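Local structure of polysaccharide deacetylase-like protein (4V33) at residues 201-206 with 229-234. The protein is a putative zinc-dependent polysaccharide deacetylase, required with a second such protein for osmotic stability and maintenance of cell shape in Bacillus anthracis. Residues are numbered along the deposited sequence; the frame is centred on the assembly and turned at random.
Sequences FVTFDD and VATEYM. With ZN (zinc ion), chain D.
Thr-203 to Asp-206 pair in parallel register with Thr-231 to Met-234, the strand axes approaching to 4.7 Å at 19°, with four backbone hydrogen bonds: Thr-231 N to Val-202 O, Phe-204 N to Thr-231 O, Tyr-233 N to Phe-204 O and Asp-206 N to Tyr-233 O. Water at the N-terminal end accepts from Val-202 N and lies within hydrogen-bonding distance of Val-229 O.

On the face of Thr-203, Asp-205 and Tyr-233, the tyrosine ring lies alongside the Asp-205 carboxylate, their planes 78° apart, with CD2 of Tyr-233 3.2 Å from OD1 of Asp-205. CE2 of Tyr-233 meets CB of Thr-203 at 3.6 Å, while CG2 of Thr-231 sits over the ring centre, 3.9 Å above its plane. OG1 of Thr-203 hydrogen-bonds to Leu-147 O on adjacent strand 146-149 and receives Arg-343 NH1; Arg-343, one strand further on, also forms a salt bridge with Asp-205 OD2. The pair forms one beta-alpha-beta unit through helix 211-221, within the parallel barrel-like sheet of the polysaccharide deacetylase fold.

On the opposite face, where Phe-204 touches Asn-211 and Ala-214 of that helix, its ring receives CB of Ala-230 in plane at its edge, 3.8 Å from CE1. Glu-232, CG anti to the backbone N (chi1 175°), bends at chi2 and brings OE1 near Phe-204 CB; OE2 hydrogen-bonds weakly to Gly-207 N. Asp-206 OD1 binds zinc at 2.1 Å, joined by His-264 and His-268. OD2 stays 3.5 Å from the metal, so OD1 alone coordinates; a zinc-bound water donates to OD2 at 2.9 Å, consistent with holding that orientation.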
loop_
_atom_site.group_PDB
_atom_site.type_symbol
_atom_site.label_atom_id
_atom_site.label_comp_id
_atom_site.label_asym_id
_atom_site.label_seq_id
_atom_site.Cartn_x
_atom_site.Cartn_y
_atom_site.Cartn_z
ATOM N N PHE A 201 0.633 -1.934 -4.853
ATOM C CA PHE A 201 -0.492 -2.858 -4.796
ATOM C C PHE A 201 -0.815 -3.343 -6.195
ATOM O O PHE A 201 -1.182 -2.549 -7.057
ATOM C CB PHE A 201 -1.731 -2.161 -4.214
ATOM C CG PHE A 201 -1.681 -1.992 -2.723
ATOM C CD1 PHE A 201 -0.748 -1.152 -2.139
ATOM C CD2 PHE A 201 -2.567 -2.672 -1.905
ATOM C CE1 PHE A 201 -0.691 -0.997 -0.759
ATOM C CE2 PHE A 201 -2.518 -2.519 -0.530
ATOM C CZ PHE A 201 -1.585 -1.689 0.043
ATOM N N VAL A 202 -0.655 -4.640 -6.425
ATOM C CA VAL A 202 -1.089 -5.240 -7.677
ATOM C C VAL A 202 -2.538 -5.693 -7.487
ATOM O O VAL A 202 -2.829 -6.465 -6.565
ATOM C CB VAL A 202 -0.221 -6.450 -8.048
ATOM C CG1 VAL A 202 -0.701 -7.082 -9.357
ATOM C CG2 VAL A 202 1.259 -6.036 -8.148
ATOM N N THR A 203 -3.441 -5.194 -8.334
ATOM C CA THR A 203 -4.854 -5.591 -8.245
ATOM C C THR A 203 -5.396 -6.049 -9.592
ATOM O O THR A 203 -4.943 -5.592 -10.652
ATOM C CB THR A 203 -5.795 -4.472 -7.672
ATOM O OG1 THR A 203 -6.117 -3.513 -8.691
ATOM C CG2 THR A 203 -5.165 -3.767 -6.471
ATOM N N PHE A 204 -6.392 -6.930 -9.521
ATOM C CA PHE A 204 -7.076 -7.489 -10.684
ATOM C C PHE A 204 -8.562 -7.299 -10.504
ATOM O O PHE A 204 -9.095 -7.540 -9.411
ATOM C CB PHE A 204 -6.808 -8.990 -10.783
ATOM C CG PHE A 204 -5.367 -9.334 -10.949
ATOM C CD1 PHE A 204 -4.564 -9.526 -9.838
ATOM C CD2 PHE A 204 -4.811 -9.471 -12.214
ATOM C CE1 PHE A 204 -3.216 -9.843 -9.969
ATOM C CE2 PHE A 204 -3.457 -9.788 -12.355
ATOM C CZ PHE A 204 -2.660 -9.974 -11.229
ATOM N N ASP A 205 -9.231 -6.897 -11.578
ATOM C CA ASP A 205 -10.678 -6.714 -11.537
ATOM C C ASP A 205 -11.416 -7.819 -12.263
ATOM O O ASP A 205 -11.112 -8.110 -13.428
ATOM C CB ASP A 205 -11.079 -5.375 -12.168
ATOM C CG ASP A 205 -10.779 -4.186 -11.268
ATOM O OD1 ASP A 205 -10.088 -4.352 -10.250
ATOM O OD2 ASP A 205 -11.250 -3.076 -11.587
ATOM N N ASP A 206 -12.377 -8.402 -11.539
ATOM C CA ASP A 206 -13.522 -9.201 -12.023
ATOM C C ASP A 206 -13.527 -10.665 -11.596
ATOM O O ASP A 206 -14.601 -11.247 -11.407
ATOM C CB ASP A 206 -13.780 -9.123 -13.539
ATOM C CG ASP A 206 -14.109 -7.718 -14.028
ATOM O OD1 ASP A 206 -14.227 -6.750 -13.223
ATOM O OD2 ASP A 206 -14.251 -7.598 -15.264
ATOM N N VAL A 229 2.411 -10.657 -3.447
ATOM C CA VAL A 229 0.998 -10.766 -3.100
ATOM C C VAL A 229 0.201 -9.889 -4.055
ATOM O O VAL A 229 0.760 -9.021 -4.727
ATOM C CB VAL A 229 0.708 -10.341 -1.642
ATOM C CG1 VAL A 229 1.349 -11.316 -0.658
ATOM C CG2 VAL A 229 1.180 -8.919 -1.395
ATOM N N ALA A 230 -1.108 -10.120 -4.128
ATOM C CA ALA A 230 -1.964 -9.328 -4.995
ATOM C C ALA A 230 -3.403 -9.399 -4.523
ATOM O O ALA A 230 -3.765 -10.290 -3.754
ATOM C CB ALA A 230 -1.869 -9.827 -6.453
ATOM N N THR A 231 -4.209 -8.452 -4.990
ATOM C CA THR A 231 -5.633 -8.393 -4.650
ATOM C C THR A 231 -6.468 -8.753 -5.875
ATOM O O THR A 231 -6.232 -8.241 -6.967
ATOM C CB THR A 231 -6.020 -6.976 -4.204
ATOM O OG1 THR A 231 -5.284 -6.635 -3.021
ATOM C CG2 THR A 231 -7.516 -6.878 -3.915
ATOM N N GLU A 232 -7.439 -9.644 -5.687
ATOM C CA GLU A 232 -8.393 -9.970 -6.734
ATOM C C GLU A 232 -9.732 -9.416 -6.290
ATOM O O GLU A 232 -10.202 -9.747 -5.205
ATOM C CB GLU A 232 -8.509 -11.487 -6.894
ATOM C CG GLU A 232 -9.590 -11.922 -7.889
ATOM C CD GLU A 232 -9.195 -11.614 -9.313
ATOM O OE1 GLU A 232 -8.167 -12.176 -9.760
ATOM O OE2 GLU A 232 -9.888 -10.802 -9.970
ATOM N N TYR A 233 -10.333 -8.562 -7.111
ATOM C CA TYR A 233 -11.665 -8.059 -6.814
ATOM C C TYR A 233 -12.677 -8.903 -7.582
ATOM O O TYR A 233 -12.836 -8.758 -8.788
ATOM C CB TYR A 233 -11.788 -6.604 -7.236
ATOM C CG TYR A 233 -10.945 -5.585 -6.485
ATOM C CD1 TYR A 233 -11.252 -5.220 -5.177
ATOM C CD2 TYR A 233 -9.886 -4.936 -7.119
ATOM C CE1 TYR A 233 -10.509 -4.247 -4.507
ATOM C CE2 TYR A 233 -9.143 -3.964 -6.466
ATOM C CZ TYR A 233 -9.471 -3.616 -5.171
ATOM O OH TYR A 233 -8.749 -2.643 -4.530
ATOM N N MET A 234 -13.361 -9.788 -6.865
ATOM C CA MET A 234 -14.215 -10.806 -7.464
ATOM C C MET A 234 -15.649 -10.322 -7.638
ATOM O O MET A 234 -16.249 -9.798 -6.692
ATOM C CB MET A 234 -14.220 -12.034 -6.541
ATOM C CG MET A 234 -15.045 -13.209 -7.041
ATOM S SD MET A 234 -14.108 -14.131 -8.276
ATOM C CE MET A 234 -15.386 -14.447 -9.502
HETATM ZN ZN ZN D . -14.831 -4.699 -13.323
HETATM O O HOH W 1 0.463 -6.347 -4.520
HETATM O O HOH W 2 -2.855 -5.578 -3.783
HETATM O O HOH W 3 -14.444 -4.706 -15.324
#